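Long-range contacts in N-acetylcysteine deacetylase (Bacillus subtilis, PDB 1YSJ), which probably hydrolyses N-acetyl-L-cysteine to acetate and cysteine, using two divalent metal ions per subunit, in a pathway that recovers sulfur from S-(2-succino)cysteine: residues G197-S202 with F362-T367; R278-E283 with A342-G347. The protein carries 1 engineered substitution. All blocks are in the same frame, centred on the assembly; numbering follows the deposited sequence.

Contact 1 of 2, residues G197-S202 with F362-T367; sequences GPLMAS and FVWMGT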
ATOM      1  N   GLY A 197      31.059   0.088 -24.907  1.00 36.46           N
ATOM      2  CA  GLY A 197      29.910   0.855 -24.439  1.00 35.39           C
ATOM      3  C   GLY A 197      29.060   0.132 -23.407  1.00 37.45           C
ATOM      4  O   GLY A 197      29.565  -0.726 -22.671  1.00 36.54           O
ATOM      5  N   PRO A 198      27.754   0.468 -23.352  1.00 38.02           N
ATOM      6  CA  PRO A 198      26.813  -0.014 -22.334  1.00 39.63           C
ATOM      7  C   PRO A 198      26.595  -1.526 -22.368  1.00 40.64           C
ATOM      8  O   PRO A 198      26.219  -2.080 -23.407  1.00 41.48           O
ATOM      9  CB  PRO A 198      25.506   0.711 -22.688  1.00 40.71           C
ATOM     10  CG  PRO A 198      25.916   1.851 -23.565  1.00 39.15           C
ATOM     11  CD  PRO A 198      27.096   1.363 -24.318  1.00 36.67           C
ATOM     12  N   LEU A 199      26.830  -2.175 -21.229  1.00 39.84           N
ATOM     13  CA  LEU A 199      26.651  -3.619 -21.095  1.00 38.01           C
ATOM     14  C   LEU A 199      25.529  -3.949 -20.116  1.00 38.34           C
ATOM     15  O   LEU A 199      24.711  -4.835 -20.369  1.00 37.13           O
ATOM     16  CB  LEU A 199      27.961  -4.285 -20.648  1.00 38.29           C
ATOM     17  CG  LEU A 199      27.965  -5.807 -20.443  1.00 34.50           C
ATOM     18  CD1 LEU A 199      27.777  -6.538 -21.761  1.00 30.63           C
ATOM     19  CD2 LEU A 199      29.243  -6.259 -19.770  1.00 35.86           C
HETATM   20  N   MSE A 200      25.508  -3.238 -18.993  1.00 39.29           N
HETATM   21  CA  MSE A 200      24.531  -3.477 -17.935  1.00 42.67           C
HETATM   22  C   MSE A 200      23.875  -2.174 -17.528  1.00 39.32           C
HETATM   23  O   MSE A 200      24.513  -1.128 -17.522  1.00 40.64           O
HETATM   24  CB  MSE A 200      25.188  -4.143 -16.722  1.00 41.29           C
HETATM   25  CG  MSE A 200      25.928  -5.421 -17.057  1.00 44.24           C
HETATM   26 SE   MSE A 200      26.619  -6.310 -15.490  1.00 55.74          SE
HETATM   27  CE  MSE A 200      24.920  -7.001 -14.754  1.00 42.47           C
ATOM     28  N   ALA A 201      22.597  -2.252 -17.185  1.00 38.80           N
ATOM     29  CA  ALA A 201      21.780  -1.073 -16.943  1.00 36.46           C
ATOM     30  C   ALA A 201      22.183  -0.299 -15.691  1.00 35.85           C
ATOM     31  O   ALA A 201      22.723  -0.861 -14.738  1.00 33.18           O
ATOM     32  CB  ALA A 201      20.309  -1.470 -16.868  1.00 37.89           C
ATOM     33  N   SER A 202      21.924   1.005 -15.718  1.00 35.39           N
ATOM     34  CA  SER A 202      21.967   1.823 -14.522  1.00 36.25           C
ATOM     35  C   SER A 202      20.764   1.450 -13.663  1.00 38.30           C
ATOM     36  O   SER A 202      19.730   1.038 -14.184  1.00 39.41           O
ATOM     37  CB  SER A 202      21.906   3.303 -14.891  1.00 36.10           C
ATOM     38  OG  SER A 202      20.714   3.602 -15.599  1.00 39.64           O
ATOM     39  N   PHE A 362      34.541  -4.871 -18.908  1.00 42.44           N
ATOM     40  CA  PHE A 362      33.861  -5.944 -18.201  1.00 41.72           C
ATOM     41  C   PHE A 362      33.334  -6.951 -19.218  1.00 41.06           C
ATOM     42  O   PHE A 362      32.626  -6.580 -20.156  1.00 41.10           O
ATOM     43  CB  PHE A 362      32.708  -5.346 -17.390  1.00 43.38           C
ATOM     44  CG  PHE A 362      32.137  -6.267 -16.345  1.00 42.26           C
ATOM     45  CD1 PHE A 362      32.788  -6.449 -15.127  1.00 46.07           C
ATOM     46  CD2 PHE A 362      30.927  -6.917 -16.562  1.00 44.54           C
ATOM     47  CE1 PHE A 362      32.249  -7.286 -14.146  1.00 47.30           C
ATOM     48  CE2 PHE A 362      30.376  -7.756 -15.591  1.00 46.77           C
ATOM     49  CZ  PHE A 362      31.036  -7.938 -14.382  1.00 47.69           C
ATOM     50  N   VAL A 363      33.676  -8.222 -19.037  1.00 40.48           N
ATOM     51  CA  VAL A 363      33.290  -9.256 -20.006  1.00 40.49           C
ATOM     52  C   VAL A 363      32.383 -10.348 -19.426  1.00 41.50           C
ATOM     53  O   VAL A 363      32.383 -10.592 -18.214  1.00 39.64           O
ATOM     54  CB  VAL A 363      34.526  -9.924 -20.670  1.00 40.13           C
ATOM     55  CG1 VAL A 363      35.317  -8.911 -21.474  1.00 38.52           C
ATOM     56  CG2 VAL A 363      35.415 -10.615 -19.630  1.00 37.94           C
ATOM     57  N   TRP A 364      31.616 -10.996 -20.305  1.00 41.92           N
ATOM     58  CA  TRP A 364      30.893 -12.213 -19.946  1.00 42.28           C
ATOM     59  C   TRP A 364      31.837 -13.405 -20.037  1.00 42.75           C
ATOM     60  O   TRP A 364      32.546 -13.565 -21.032  1.00 43.24           O
ATOM     61  CB  TRP A 364      29.699 -12.470 -20.873  1.00 41.08           C
ATOM     62  CG  TRP A 364      28.585 -11.439 -20.889  1.00 44.16           C
ATOM     63  CD1 TRP A 364      27.870 -11.036 -21.985  1.00 43.28           C
ATOM     64  CD2 TRP A 364      28.039 -10.711 -19.771  1.00 43.78           C
ATOM     65  NE1 TRP A 364      26.926 -10.104 -21.626  1.00 44.15           N
ATOM     66  CE2 TRP A 364      27.008  -9.882 -20.277  1.00 43.78           C
ATOM     67  CE3 TRP A 364      28.320 -10.675 -18.400  1.00 40.40           C
ATOM     68  CZ2 TRP A 364      26.256  -9.031 -19.458  1.00 39.80           C
ATOM     69  CZ3 TRP A 364      27.577  -9.823 -17.586  1.00 43.03           C
ATOM     70  CH2 TRP A 364      26.556  -9.013 -18.121  1.00 42.90           C
HETATM   71  N   MSE A 365      31.844 -14.240 -19.002  1.00 42.99           N
HETATM   72  CA  MSE A 365      32.580 -15.496 -19.039  1.00 43.43           C
HETATM   73  C   MSE A 365      31.593 -16.653 -19.209  1.00 43.43           C
HETATM   74  O   MSE A 365      30.804 -16.940 -18.306  1.00 43.65           O
HETATM   75  CB  MSE A 365      33.406 -15.665 -17.759  1.00 45.05           C
HETATM   76  CG  MSE A 365      34.391 -16.845 -17.763  1.00 46.34           C
HETATM   77 SE   MSE A 365      35.721 -16.815 -19.213  1.00 55.83          SE
HETATM   78  CE  MSE A 365      36.523 -15.016 -18.919  1.00 43.06           C
ATOM     79  N   GLY A 366      31.629 -17.303 -20.370  1.00 42.03           N
ATOM     80  CA  GLY A 366      30.777 -18.463 -20.631  1.00 41.29           C
ATOM     81  C   GLY A 366      31.021 -19.564 -19.616  1.00 42.37           C
ATOM     82  O   GLY A 366      32.168 -19.927 -19.356  1.00 41.94           O
ATOM     83  N   THR A 367      29.948 -20.082 -19.024  1.00 42.88           N
ATOM     84  CA  THR A 367      30.074 -21.130 -18.004  1.00 44.76           C
ATOM     85  C   THR A 367      29.131 -22.311 -18.206  1.00 44.58           C
ATOM     86  O   THR A 367      29.080 -23.204 -17.366  1.00 46.20           O
ATOM     87  CB  THR A 367      29.889 -20.585 -16.561  1.00 44.84           C
ATOM     88  OG1 THR A 367      28.683 -19.814 -16.485  1.00 47.77           O
ATOM     89  CG2 THR A 367      31.084 -19.726 -16.138  1.00 40.56           C
TER

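Contact 2 of 2, residues R278-E283 with A342-G347; sequences RTFQKE and AEQSPG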
ATOM      1  N   ARG A 278      15.744   1.971 -15.030  1.00 40.89           N
ATOM      2  CA  ARG A 278      16.896   1.342 -15.657  1.00 40.80           C
ATOM      3  C   ARG A 278      17.131   1.911 -17.052  1.00 41.83           C
ATOM      4  O   ARG A 278      16.239   1.890 -17.904  1.00 40.59           O
ATOM      5  CB  ARG A 278      16.721  -0.177 -15.694  1.00 41.27           C
ATOM      6  CG  ARG A 278      16.669  -0.798 -14.305  1.00 44.33           C
ATOM      7  CD  ARG A 278      16.432  -2.291 -14.332  1.00 52.98           C
ATOM      8  NE  ARG A 278      16.285  -2.810 -12.973  1.00 62.90           N
ATOM      9  CZ  ARG A 278      16.327  -4.098 -12.639  1.00 66.88           C
ATOM     10  NH1 ARG A 278      16.179  -4.450 -11.368  1.00 66.47           N
ATOM     11  NH2 ARG A 278      16.518  -5.032 -13.564  1.00 68.28           N
ATOM     12  N   THR A 279      18.331   2.450 -17.259  1.00 43.71           N
ATOM     13  CA  THR A 279      18.732   3.029 -18.543  1.00 44.20           C
ATOM     14  C   THR A 279      20.053   2.420 -19.007  1.00 44.81           C
ATOM     15  O   THR A 279      20.765   1.792 -18.222  1.00 45.31           O
ATOM     16  CB  THR A 279      18.924   4.561 -18.455  1.00 43.90           C
ATOM     17  OG1 THR A 279      20.163   4.849 -17.797  1.00 45.52           O
ATOM     18  CG2 THR A 279      17.773   5.233 -17.704  1.00 42.50           C
ATOM     19  N   PHE A 280      20.380   2.622 -20.280  1.00 45.69           N
ATOM     20  CA  PHE A 280      21.660   2.177 -20.823  1.00 47.30           C
ATOM     21  C   PHE A 280      22.559   3.330 -21.265  1.00 48.74           C
ATOM     22  O   PHE A 280      23.778   3.180 -21.312  1.00 50.42           O
ATOM     23  CB  PHE A 280      21.459   1.154 -21.949  1.00 45.96           C
ATOM     24  CG  PHE A 280      21.044  -0.204 -21.455  1.00 46.92           C
ATOM     25  CD1 PHE A 280      21.996  -1.108 -20.980  1.00 44.21           C
ATOM     26  CD2 PHE A 280      19.701  -0.573 -21.435  1.00 46.11           C
ATOM     27  CE1 PHE A 280      21.620  -2.362 -20.509  1.00 44.15           C
ATOM     28  CE2 PHE A 280      19.312  -1.829 -20.962  1.00 45.64           C
ATOM     29  CZ  PHE A 280      20.272  -2.724 -20.500  1.00 44.33           C
ATOM     30  N   GLN A 281      21.965   4.481 -21.570  1.00 50.46           N
ATOM     31  CA  GLN A 281      22.761   5.669 -21.886  1.00 53.10           C
ATOM     32  C   GLN A 281      22.738   6.724 -20.778  1.00 53.70           C
ATOM     33  O   GLN A 281      21.771   6.825 -20.018  1.00 53.40           O
ATOM     34  CB  GLN A 281      22.389   6.257 -23.256  1.00 52.94           C
ATOM     35  CG  GLN A 281      22.823   5.396 -24.469  1.00 56.36           C
ATOM     36  CD  GLN A 281      24.339   5.108 -24.549  1.00 60.23           C
ATOM     37  OE1 GLN A 281      25.122   5.484 -23.669  1.00 59.62           O
ATOM     38  NE2 GLN A 281      24.746   4.429 -25.620  1.00 58.95           N
ATOM     39  N   LYS A 282      23.823   7.493 -20.696  1.00 55.42           N
ATOM     40  CA  LYS A 282      24.060   8.442 -19.601  1.00 56.55           C
ATOM     41  C   LYS A 282      23.048   9.581 -19.578  1.00 55.89           C
ATOM     42  O   LYS A 282      22.600   9.998 -18.509  1.00 55.55           O
ATOM     43  CB  LYS A 282      25.485   9.015 -19.675  1.00 57.60           C
ATOM     44  CG  LYS A 282      26.599   7.975 -19.796  1.00 60.96           C
ATOM     45  CD  LYS A 282      26.738   7.131 -18.533  1.00 64.24           C
ATOM     46  CE  LYS A 282      27.626   5.915 -18.772  1.00 63.85           C
ATOM     47  NZ  LYS A 282      27.618   4.979 -17.614  1.00 61.95           N
ATOM     48  N   GLU A 283      22.703  10.081 -20.763  1.00 55.61           N
ATOM     49  CA  GLU A 283      21.746  11.180 -20.907  1.00 56.54           C
ATOM     50  C   GLU A 283      20.318  10.748 -20.568  1.00 55.26           C
ATOM     51  O   GLU A 283      19.582  11.490 -19.911  1.00 55.10           O
ATOM     52  CB  GLU A 283      21.822  11.811 -22.309  1.00 57.28           C
ATOM     53  CG  GLU A 283      22.063  10.830 -23.463  1.00 61.89           C
ATOM     54  CD  GLU A 283      23.525  10.403 -23.598  1.00 66.87           C
ATOM     55  OE1 GLU A 283      24.412  11.284 -23.687  1.00 67.79           O
ATOM     56  OE2 GLU A 283      23.786   9.181 -23.621  1.00 65.60           O
ATOM     57  N   ALA A 342      28.683  -9.302 -26.944  1.00 43.20           N
ATOM     58  CA  ALA A 342      28.003  -9.366 -25.653  1.00 44.98           C
ATOM     59  C   ALA A 342      26.577  -8.815 -25.691  1.00 45.62           C
ATOM     60  O   ALA A 342      26.341  -7.704 -26.164  1.00 46.50           O
ATOM     61  CB  ALA A 342      28.823  -8.657 -24.580  1.00 43.13           C
ATOM     62  N   GLU A 343      25.633  -9.612 -25.199  1.00 46.25           N
ATOM     63  CA  GLU A 343      24.255  -9.167 -25.028  1.00 46.53           C
ATOM     64  C   GLU A 343      24.140  -8.363 -23.740  1.00 46.53           C
ATOM     65  O   GLU A 343      24.796  -8.677 -22.741  1.00 45.99           O
ATOM     66  CB  GLU A 343      23.308 -10.366 -24.985  1.00 46.27           C
ATOM     67  CG  GLU A 343      23.140 -11.078 -26.330  1.00 49.15           C
ATOM     68  CD  GLU A 343      22.320 -12.358 -26.237  1.00 49.87           C
ATOM     69  OE1 GLU A 343      21.901 -12.865 -27.300  1.00 54.86           O
ATOM     70  OE2 GLU A 343      22.095 -12.861 -25.110  1.00 53.77           O
ATOM     71  N   GLN A 344      23.310  -7.325 -23.764  1.00 45.80           N
ATOM     72  CA  GLN A 344      23.115  -6.480 -22.588  1.00 46.28           C
ATOM     73  C   GLN A 344      22.348  -7.194 -21.473  1.00 45.75           C
ATOM     74  O   GLN A 344      21.551  -8.099 -21.731  1.00 45.90           O
ATOM     75  CB  GLN A 344      22.431  -5.166 -22.965  1.00 44.78           C
ATOM     76  CG  GLN A 344      23.364  -4.160 -23.633  1.00 46.28           C
ATOM     77  CD  GLN A 344      22.631  -2.952 -24.217  1.00 46.50           C
ATOM     78  OE1 GLN A 344      23.147  -1.836 -24.198  1.00 46.99           O
ATOM     79  NE2 GLN A 344      21.430  -3.175 -24.737  1.00 44.74           N
ATOM     80  N   SER A 345      22.614  -6.793 -20.234  1.00 45.51           N
ATOM     81  CA  SER A 345      21.918  -7.340 -19.080  1.00 45.90           C
ATOM     82  C   SER A 345      21.118  -6.240 -18.377  1.00 46.71           C
ATOM     83  O   SER A 345      21.610  -5.121 -18.218  1.00 45.74           O
ATOM     84  CB  SER A 345      22.912  -7.992 -18.112  1.00 46.32           C
ATOM     85  OG  SER A 345      22.243  -8.668 -17.056  1.00 48.43           O
ATOM     86  N   PRO A 346      19.874  -6.553 -17.963  1.00 48.13           N
ATOM     87  CA  PRO A 346      19.036  -5.599 -17.235  1.00 49.25           C
ATOM     88  C   PRO A 346      19.515  -5.358 -15.799  1.00 49.87           C
ATOM     89  O   PRO A 346      19.090  -4.393 -15.166  1.00 52.17           O
ATOM     90  CB  PRO A 346      17.660  -6.280 -17.214  1.00 48.39           C
ATOM     91  CG  PRO A 346      17.747  -7.402 -18.203  1.00 49.77           C
ATOM     92  CD  PRO A 346      19.172  -7.830 -18.167  1.00 48.58           C
ATOM     93  N   GLY A 347      20.391  -6.227 -15.300  1.00 49.69           N
ATOM     94  CA  GLY A 347      20.906  -6.114 -13.939  1.00 50.45           C
ATOM     95  C   GLY A 347      21.959  -5.031 -13.787  1.00 50.33           C
ATOM     96  O   GLY A 347      22.495  -4.529 -14.771  1.00 50.29           O
TER

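Contact 1 of 2, residues G197-S202 with F362-T367
With chi1 at 180°, L199 carries its CG away from the backbone N and delivers its two methyl groups to the rings of F362 and W364. The indole arrives from the other direction, its first torsion setting CG beside the backbone N so that the ring reaches the leucine. L199 CD2 then stands over one face of the tryptophan, 4.2 Å from the centroid of its six-membered ring and 14° off the ring normal, which meets the geometry of a CH-pi contact. The same methyl lies at the edge of the phenyl ring, close to its plane, with L199 CD2 to F362 CD2 at 3.7 Å. L199 CD1 lies by the NE1-CE2-CZ2 rim, 3.7 Å from W364 NE1, whose hydrogen is engaged by the carbonyl O of E343.

M200, a selenomethionine here, supplies Met-aromatic contacts to both rings. An extended second torsion carries SE to 3.8 Å from W364 CH2 and 4.0 Å from F362 CE2; the bend at chi3 turns only the terminal CE. Both approaches are oblique.

All four touching residues are buried, and the interface is mostly apolar, although L199 CD2 comes within 3.4 Å of F362 O. The strand axes approach to 9.0 Å at 45°, too far apart for sheet pairing, which agrees with side chains making the join. K184 adds a cation-pi contact to W364, and F362 touches the nickel ligand H182. The arrangement is a largely hydrophobic junction beside the dinuclear nickel site, the F362 side chain about 7 Å from a nickel ion, where the root of strand 197-211, which runs into the four-stranded sheet of what is probably the M20 dimerisation (lid) domain, packs on strand 360-366 of the catalytic sheet.

Contact 2 of 2, residues R278-E283 with A342-G347
The stacked pair F280 and Q344 makes up much of this contact. Ring and amide planes lie only 22° apart, and Q344 CD sits 3.7 Å above the plane of the F280 ring, displaced toward its rim, so the amide covers part of one face. The extended chain beyond CG carries the Q344 amide over the ring, the two side chains crossing at a slant. The aliphatic part of the glutamine joins in, with Q344 CB at 3.8 Å from F280 CE1.

Contacts between C-H groups and backbone oxygen come next. The far edge of the phenyl ring meets the carbonyl of S345: F280 CZ is 3.6 Å from S345 O, which lies near the ring plane. The weakly positive rim of the ring probably finds this oxygen favourable. The S345 backbone is hydrogen-bonded to L199 and A201, and its CB points away from residues 278-283.

The third kind is polar or charge-related. R278 stretches out from CG to NE, which brings its guanidinium alongside P346. R278 NH2 approaches P346 O to 3.1 Å, obliquely to the guanidinium plane. The proline ring adds an apolar neighbour, its P346 CB being 4.0 Å from R278 NH2.

The touching parts, 278-280 and 344-347, run 150° apart, roughly antiparallel, without forming a sheet. A buried area of 249 Å², with S345 the one buried residue among the six that touch, marks a shallow surface join between the end of strand 270-278, in the probable dimerisation (lid) domain, and the loop after strand 338-341. Its chemistry pairs an amide-on-ring stack and a ring edge facing a carbonyl with a positive guanidinium near P346 O, which probably gains from that carbonyl's dipole.

Followed from the N terminus, the chain passes through 197-202, reaches 278-283, runs on through helix 282-302 and strand 306-320 of the same probable dimerisation (lid) domain, and only then returns to the catalytic domain before 342-347 and 362-367. Contact 1 closes the longer loop, with 159 residues between its segments; contact 2 spans 58 residues lying entirely within it, so the two nest and do not cross. Their centres are 9 Å apart. Direct evidence that they adjoin is the probable hydrogen bond between S202 OG and T279 OG1, at 2.6 Å. Contact 1 joins the domain's root to strand 360-366 of the catalytic eight-stranded sheet; contact 2 ties the turn between strand 270-278 and helix 282-302, at its base, to the loop after strand 338-341.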